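Local coordinates for uncharacterized NTF2-like protein (Cytophaga hutchinsonii ATCC 33406, PDB 3F14), which is of unknown function but belongs to the SnoaL-like family and has the NTF2-like fold, a helix-lined curved sheet that in many relatives encloses a small-molecule pocket, at residues Ser8-Phe13 with Ile73-Lys78; Ala23-Ile28 with Asp44-Cys49; Glu30-Ile33 with Gln37-Lys40. One frame throughout, in Å; residues are numbered along the deposited sequence. Where two conformers were deposited one is given.

In the fold
Contact 1 lies deepest, with its centre about 6 Å from that of the chain. Contacts 2 and 3 are each about 11 Å out. Contacts 1 and 2 are buried and apolar, and neither has a hydrogen bond between its two segments. Contact 3 is a partly buried hairpin held by backbone hydrogen bonds, with a charged pair on one face. Contacts 1 and 3 reach the same mixed sheet: contact 1 through strand 72-82, contact 3 through strands 29-33 and 37-40. F13, on the helix segment of contact 1, touches F25 and C49 of contact 2 and W31 of contact 3. Helix 42-57, part of contact 2, also packs against the hairpin of contact 3.

Contact 1 of 3, residues Ser8-Phe13 with Ile73-Lys78; sequences SIAQHF and IVIEGK
A10 and I75 form the centre of this contact between helix 2-14 and strand 72-82. The short segments run at 33° to each other, with axes 9.2 Å apart at closest approach. The CB of A10 meets CD1 of I75 at 3.4 Å, tighter than usual for two carbons. The same CD1 also lies 3.4 Å from the backbone C of A10 and 3.5 Å from N of Q11. I75 reaches the helix because its CG1 stands anti to its own carbonyl carbon (chi1 -58°) and CD1 continues outward in an extended chain. I73, two residues earlier on the same side of the strand, adds its CG2, 3.7 Å from CB of A10. I73 has a second deposited conformer, so this flanking contact is less certain.

The amide contact is looser. The Q11 chain bends at chi2 (-75°), which brings its end back toward the strand. Its NE2 lies 4.0 Å from CD1 of I75, and the two side chains cross at about a right angle. The amide oxygen OE1 is satisfied by a hydrogen bond from ND2 of N63, on the adjacent strand 60-68.

Hydrogen bonding takes place inside the helix. The O of S8 accepts from the backbone N of H12 at 3.0 Å and from the ring ND1 of H12 at 2.9 Å. The two donors reach it from opposite faces of the carbonyl plane. The ND1 bond ties the imidazole back to its own helix.

Because A10 is small, the I75 methyl packs on its CB and on the backbone between A10 and Q11. Buried apolar residues and no hydrogen bond between the segments are consistent with a join that largely excludes water, between the N-terminal helix and the NTF2-like sheet.

Contact 2 of 3, residues Ala23-Ile28 with Asp44-Cys49; sequences ACFNDI and DVIDFC
The phenyl ring of F25 is the flat group that meets helix 42-57. C49 SG lies at the ring edge, near its plane, 4.3 Å from CZ. V45 and I46 come in obliquely. CG1 of V45 is 3.6 Å from CE2 of F25, and CG1 of I46 is also 3.6 Å from that CE2. I46 touches CD2 of the ring as well, its CG1 at 3.7 Å. The contact is therefore made along one side of the ring, CD2 to CZ, centred on CE2. The ring of Y22 also meets that of F25, with the planes at about 70°, and I104 of strand 103-111 touches F25 too.

The torsions explain the reach. F25 carries CG anti to its carbonyl carbon (chi1 -74°), and the CB already points at the helix. V45 offers CG1, the branch anti to its backbone N. I46 starts across the contact rather than into it, and its CG1 comes close to the ring. The three helix residues lie on one side of the helix, where C49 follows V45 by one turn. The backbone N of C49 donates to O of V45 at 2.9 Å.

A second flat group steadies the chain after F25. OD1 of N26 accepts from the backbone N of I28 at 3.1 Å, in a nearly straight bond of 172°. This is an Asx turn, placed where the chain turns a corner at D27 and I28. ND2 of N26 donates to OG1 of T103.

Strand 25-26 sits beside strand 103-111, with backbone bonds from C24 and N26 to I104. Helix 42-57 also packs on F25, and its V45 and F48 lean on V39 of strand 37-40. F25 thus touches both helix 42-57 and strand 103-111, the last strand of the chain.

Contact 3 of 3, residues Glu30-Ile33 with Gln37-Lys40; sequences EWNI and QVVK
E30-I33 and Q37-K40 form an antiparallel beta hairpin at one margin of the mixed sheet, where 37-40 is an outermost strand within the chain. The W31 and V39 pair is hydrogen-bonded both ways. N of W31 donates to O of V39 at 2.9 Å, in the carbonyl plane, and N of V39 returns a bond to O of W31. I33 and Q37 form a like pair nearer the turn.

W31, I33, Q37 and V39 point to the face covered by helix 42-57. There CG1 of I33 sits 3.6 Å above the plane of the W31 ring, toward its rim. NE1 of W31 is hydrogen-bonded to OG of S109. E30, N32, V38 and K40 point to the other face. CG2 of V38 touches OD1 of N32 at 3.8 Å.

E30 and K40 lie side by side and point the same way. The direct salt bridge is long, 3.9 Å from OE2 of E30 to NZ of K40. One water bridges the two, accepting from NZ of K40. With an alanine in place of E30, K40 would probably lose its carboxylate mate and the bridging water one of its anchors. That water donates to OE2 of E30 at 2.6 Å and lies 2.8 Å from NZ of K40.

Contact 1 of 3, residues Ser8-Phe13 with Ile73-Lys78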
# COMPACT_ATOMS: atom_id res chain seq x y z
N SER A 8 2.69 -12.01 13.19
CA SER A 8 3.03 -11.33 14.44
C SER A 8 4.10 -10.24 14.28
O SER A 8 4.00 -9.14 14.83
CB SER A 8 3.53 -12.38 15.45
OG SER A 8 3.70 -11.74 16.69
N ILE A 9 5.13 -10.57 13.53
CA ILE A 9 6.23 -9.64 13.26
C ILE A 9 5.68 -8.38 12.61
O ILE A 9 5.95 -7.27 13.06
CB ILE A 9 7.28 -10.25 12.33
CG1 ILE A 9 8.06 -11.36 13.02
CG2 ILE A 9 8.27 -9.17 11.86
CD1 ILE A 9 8.81 -12.23 12.06
N ALA A 10 4.89 -8.56 11.57
CA ALA A 10 4.32 -7.45 10.81
C ALA A 10 3.40 -6.63 11.67
O ALA A 10 3.40 -5.40 11.62
CB ALA A 10 3.58 -7.96 9.54
N GLN A 11 2.54 -7.29 12.45
CA GLN A 11 1.66 -6.56 13.36
C GLN A 11 2.43 -5.67 14.32
O GLN A 11 2.07 -4.51 14.50
CB GLN A 11 0.81 -7.53 14.17
CG GLN A 11 -0.29 -8.23 13.37
CD GLN A 11 -1.47 -7.33 13.05
OE1 GLN A 11 -1.72 -6.35 13.75
NE2 GLN A 11 -2.23 -7.69 12.00
N HIS A 12 3.49 -6.21 14.92
CA HIS A 12 4.30 -5.42 15.85
C HIS A 12 4.97 -4.25 15.17
O HIS A 12 4.88 -3.13 15.64
CB HIS A 12 5.38 -6.28 16.50
CG HIS A 12 4.88 -7.09 17.65
ND1 HIS A 12 4.53 -8.42 17.54
CD2 HIS A 12 4.68 -6.74 18.95
CE1 HIS A 12 4.15 -8.87 18.73
NE2 HIS A 12 4.23 -7.87 19.60
N PHE A 13 5.61 -4.46 14.01
CA PHE A 13 6.28 -3.34 13.35
C PHE A 13 5.27 -2.27 12.92
O PHE A 13 5.49 -1.09 13.15
CB PHE A 13 7.11 -3.82 12.13
CG PHE A 13 8.01 -2.73 11.56
CD1 PHE A 13 7.55 -1.79 10.67
CD2 PHE A 13 9.36 -2.68 11.95
CE1 PHE A 13 8.37 -0.78 10.21
CE2 PHE A 13 10.19 -1.70 11.47
CZ PHE A 13 9.70 -0.73 10.63
N ILE A 73 3.68 -9.92 3.14
CA ILE A 73 2.48 -9.55 3.91
C ILE A 73 2.26 -8.02 3.86
O ILE A 73 3.23 -7.25 3.88
CB ILE A 73 2.50 -10.13 5.38
CG1 ILE A 73 1.16 -9.88 6.10
CG2 ILE A 73 3.65 -9.57 6.18
CD1 ILE A 73 1.05 -10.49 7.53
N VAL A 74 0.99 -7.58 3.77
CA VAL A 74 0.61 -6.18 3.64
C VAL A 74 -0.33 -5.83 4.78
O VAL A 74 -1.32 -6.56 4.97
CB VAL A 74 -0.06 -5.91 2.27
CG1 VAL A 74 -0.47 -4.44 2.14
CG2 VAL A 74 0.85 -6.38 1.08
N ILE A 75 -0.03 -4.80 5.53
CA ILE A 75 -0.88 -4.31 6.62
C ILE A 75 -1.28 -2.89 6.32
O ILE A 75 -0.42 -2.04 6.04
CB ILE A 75 -0.19 -4.36 7.97
CG1 ILE A 75 0.24 -5.83 8.25
CG2 ILE A 75 -1.07 -3.70 9.10
CD1 ILE A 75 0.64 -6.19 9.70
N GLU A 76 -2.57 -2.62 6.33
CA GLU A 76 -3.11 -1.26 6.33
C GLU A 76 -3.47 -0.85 7.71
O GLU A 76 -4.00 -1.67 8.47
CB GLU A 76 -4.38 -1.22 5.48
CG GLU A 76 -4.18 -1.60 4.00
CD GLU A 76 -5.48 -1.44 3.23
OE1 GLU A 76 -5.89 -0.28 2.96
OE2 GLU A 76 -6.12 -2.48 2.93
N GLY A 77 -3.31 0.41 8.03
CA GLY A 77 -3.74 0.92 9.32
C GLY A 77 -3.71 2.42 9.40
O GLY A 77 -3.50 3.10 8.38
N LYS A 78 -3.92 2.93 10.62
CA LYS A 78 -3.92 4.37 10.83
C LYS A 78 -3.14 4.73 12.08
O LYS A 78 -3.14 3.99 13.08
CB LYS A 78 -5.37 4.90 10.91
CG LYS A 78 -6.22 4.56 9.66

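Contact 2 of 3, residues Ala23-Ile28 with Asp44-Cys49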
# COMPACT_ATOMS: atom_id res chain seq x y z
N ALA A 23 15.27 -8.26 16.40
CA ALA A 23 15.92 -9.58 16.28
C ALA A 23 15.48 -10.35 15.02
O ALA A 23 16.14 -11.33 14.67
CB ALA A 23 15.66 -10.40 17.50
N CYS A 24 14.38 -9.94 14.36
CA CYS A 24 13.91 -10.55 13.14
C CYS A 24 14.40 -9.83 11.89
O CYS A 24 14.08 -10.26 10.80
CB CYS A 24 12.37 -10.50 13.11
SG CYS A 24 11.63 -11.21 14.60
N PHE A 25 15.15 -8.74 12.03
CA PHE A 25 15.64 -8.03 10.86
C PHE A 25 16.70 -8.81 10.16
O PHE A 25 17.65 -9.32 10.80
CB PHE A 25 16.27 -6.69 11.25
CG PHE A 25 15.28 -5.57 11.64
CD1 PHE A 25 13.91 -5.78 11.81
CD2 PHE A 25 15.78 -4.30 11.89
CE1 PHE A 25 13.05 -4.70 12.15
CE2 PHE A 25 14.95 -3.24 12.25
CZ PHE A 25 13.59 -3.45 12.37
N ASN A 26 16.62 -8.88 8.84
CA ASN A 26 17.74 -9.41 8.05
C ASN A 26 18.95 -8.48 8.20
O ASN A 26 18.82 -7.27 8.30
CB ASN A 26 17.31 -9.56 6.60
CG ASN A 26 18.26 -10.39 5.77
OD1 ASN A 26 19.25 -9.88 5.25
ND2 ASN A 26 17.97 -11.68 5.67
N ASP A 27 20.15 -9.04 8.11
CA ASP A 27 21.38 -8.23 8.17
C ASP A 27 21.34 -7.07 7.16
O ASP A 27 21.88 -6.01 7.46
CB ASP A 27 22.61 -9.11 7.93
CG ASP A 27 22.95 -9.97 9.12
OD1 ASP A 27 22.96 -9.42 10.25
OD2 ASP A 27 23.14 -11.18 8.93
N ILE A 28 20.75 -7.28 6.00
CA ILE A 28 20.71 -6.23 4.97
C ILE A 28 19.29 -5.72 4.71
O ILE A 28 18.97 -5.32 3.62
CB ILE A 28 21.46 -6.63 3.67
CG1 ILE A 28 20.84 -7.89 3.06
CG2 ILE A 28 22.96 -6.85 3.99
CD1 ILE A 28 21.37 -8.19 1.61
N ASP A 44 21.58 0.55 10.71
CA ASP A 44 20.96 1.82 10.34
C ASP A 44 19.45 1.77 10.50
O ASP A 44 18.85 2.75 10.94
CB ASP A 44 21.25 2.16 8.87
CG ASP A 44 22.65 2.65 8.62
OD1 ASP A 44 23.43 2.78 9.59
OD2 ASP A 44 22.99 2.94 7.43
N VAL A 45 18.79 0.64 10.18
CA VAL A 45 17.33 0.57 10.34
C VAL A 45 16.97 0.57 11.84
O VAL A 45 16.03 1.24 12.25
CB VAL A 45 16.68 -0.58 9.55
CG1 VAL A 45 15.19 -0.67 9.81
CG2 VAL A 45 16.98 -0.45 8.03
N ILE A 46 17.71 -0.16 12.66
CA ILE A 46 17.44 -0.15 14.09
C ILE A 46 17.65 1.24 14.66
O ILE A 46 16.82 1.72 15.46
CB ILE A 46 18.28 -1.23 14.83
CG1 ILE A 46 17.74 -2.60 14.46
CG2 ILE A 46 18.22 -1.01 16.36
CD1 ILE A 46 18.60 -3.74 14.99
N ASP A 47 18.70 1.93 14.25
CA ASP A 47 18.97 3.27 14.79
C ASP A 47 17.85 4.22 14.38
O ASP A 47 17.42 5.07 15.17
CB ASP A 47 20.34 3.81 14.32
CG ASP A 47 21.53 3.16 14.99
OD1 ASP A 47 21.40 2.57 16.10
OD2 ASP A 47 22.66 3.34 14.46
N PHE A 48 17.39 4.09 13.15
CA PHE A 48 16.31 4.95 12.64
C PHE A 48 15.02 4.68 13.37
O PHE A 48 14.33 5.61 13.82
CB PHE A 48 16.13 4.69 11.15
CG PHE A 48 15.19 5.65 10.44
CD1 PHE A 48 15.68 6.82 9.87
CD2 PHE A 48 13.88 5.31 10.30
CE1 PHE A 48 14.80 7.66 9.20
CE2 PHE A 48 13.02 6.15 9.64
CZ PHE A 48 13.50 7.31 9.08
N CYS A 49 14.68 3.42 13.56
CA CYS A 49 13.52 3.06 14.35
C CYS A 49 13.64 3.59 15.76
O CYS A 49 12.62 4.05 16.33
CB CYS A 49 13.37 1.53 14.37
SG CYS A 49 12.82 0.80 12.83

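Contact 3 of 3, residues Glu30-Ile33 with Gln37-Lys40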
# COMPACT_ATOMS: atom_id res chain seq x y z
N GLU A 30 16.10 -3.50 4.27
CA GLU A 30 15.90 -2.14 3.81
C GLU A 30 14.48 -1.71 4.21
O GLU A 30 13.55 -2.50 4.09
CB GLU A 30 16.03 -2.04 2.29
CG GLU A 30 17.39 -2.44 1.84
CD GLU A 30 17.66 -2.17 0.35
OE1 GLU A 30 16.80 -1.56 -0.33
OE2 GLU A 30 18.74 -2.61 -0.09
N TRP A 31 14.35 -0.47 4.67
CA TRP A 31 13.06 0.17 4.90
C TRP A 31 12.94 1.32 3.93
O TRP A 31 13.62 2.31 4.06
CB TRP A 31 12.91 0.65 6.33
CG TRP A 31 11.50 1.13 6.70
CD1 TRP A 31 10.38 0.96 5.99
CD2 TRP A 31 11.09 1.76 7.93
NE1 TRP A 31 9.30 1.48 6.66
CE2 TRP A 31 9.70 1.97 7.87
CE3 TRP A 31 11.76 2.16 9.09
CZ2 TRP A 31 8.98 2.60 8.90
CZ3 TRP A 31 11.05 2.80 10.11
CH2 TRP A 31 9.68 2.99 10.02
N ASN A 32 12.05 1.16 2.94
CA ASN A 32 11.73 2.14 1.92
C ASN A 32 10.48 2.90 2.38
O ASN A 32 9.38 2.38 2.27
CB ASN A 32 11.51 1.47 0.58
CG ASN A 32 11.20 2.46 -0.51
OD1 ASN A 32 11.17 3.66 -0.29
ND2 ASN A 32 10.95 1.95 -1.70
N ILE A 33 10.64 4.10 2.90
CA ILE A 33 9.54 4.98 3.30
C ILE A 33 9.26 5.83 2.05
O ILE A 33 9.99 6.77 1.73
CB ILE A 33 9.85 5.81 4.53
CG1 ILE A 33 10.22 4.86 5.69
CG2 ILE A 33 8.61 6.70 4.87
CD1 ILE A 33 10.68 5.61 6.98
N GLN A 37 12.61 8.27 2.08
CA GLN A 37 13.96 7.72 1.97
C GLN A 37 13.99 6.22 2.09
O GLN A 37 13.05 5.64 2.60
CB GLN A 37 14.84 8.27 3.08
CG GLN A 37 14.48 7.84 4.48
CD GLN A 37 15.26 8.63 5.51
OE1 GLN A 37 16.39 8.27 5.83
NE2 GLN A 37 14.64 9.68 6.03
N VAL A 38 15.10 5.63 1.74
CA VAL A 38 15.44 4.23 1.97
C VAL A 38 16.54 4.15 3.04
O VAL A 38 17.60 4.77 2.89
CB VAL A 38 15.96 3.52 0.73
CG1 VAL A 38 16.15 2.06 1.06
CG2 VAL A 38 14.99 3.68 -0.48
N VAL A 39 16.27 3.42 4.13
CA VAL A 39 17.22 3.16 5.22
C VAL A 39 17.72 1.73 4.99
O VAL A 39 16.90 0.84 4.79
CB VAL A 39 16.59 3.33 6.59
CG1 VAL A 39 17.65 3.26 7.71
CG2 VAL A 39 15.81 4.65 6.65
N LYS A 40 19.02 1.51 5.02
CA LYS A 40 19.61 0.24 4.62
C LYS A 40 20.57 -0.34 5.67
O LYS A 40 21.47 0.35 6.15
CB LYS A 40 20.48 0.42 3.37
CG LYS A 40 19.82 1.02 2.24
CD LYS A 40 20.80 1.06 1.04
CE LYS A 40 21.10 -0.26 0.51
NZ LYS A 40 21.60 -0.14 -0.92
O HOH W 1 19.93 -1.88 -2.31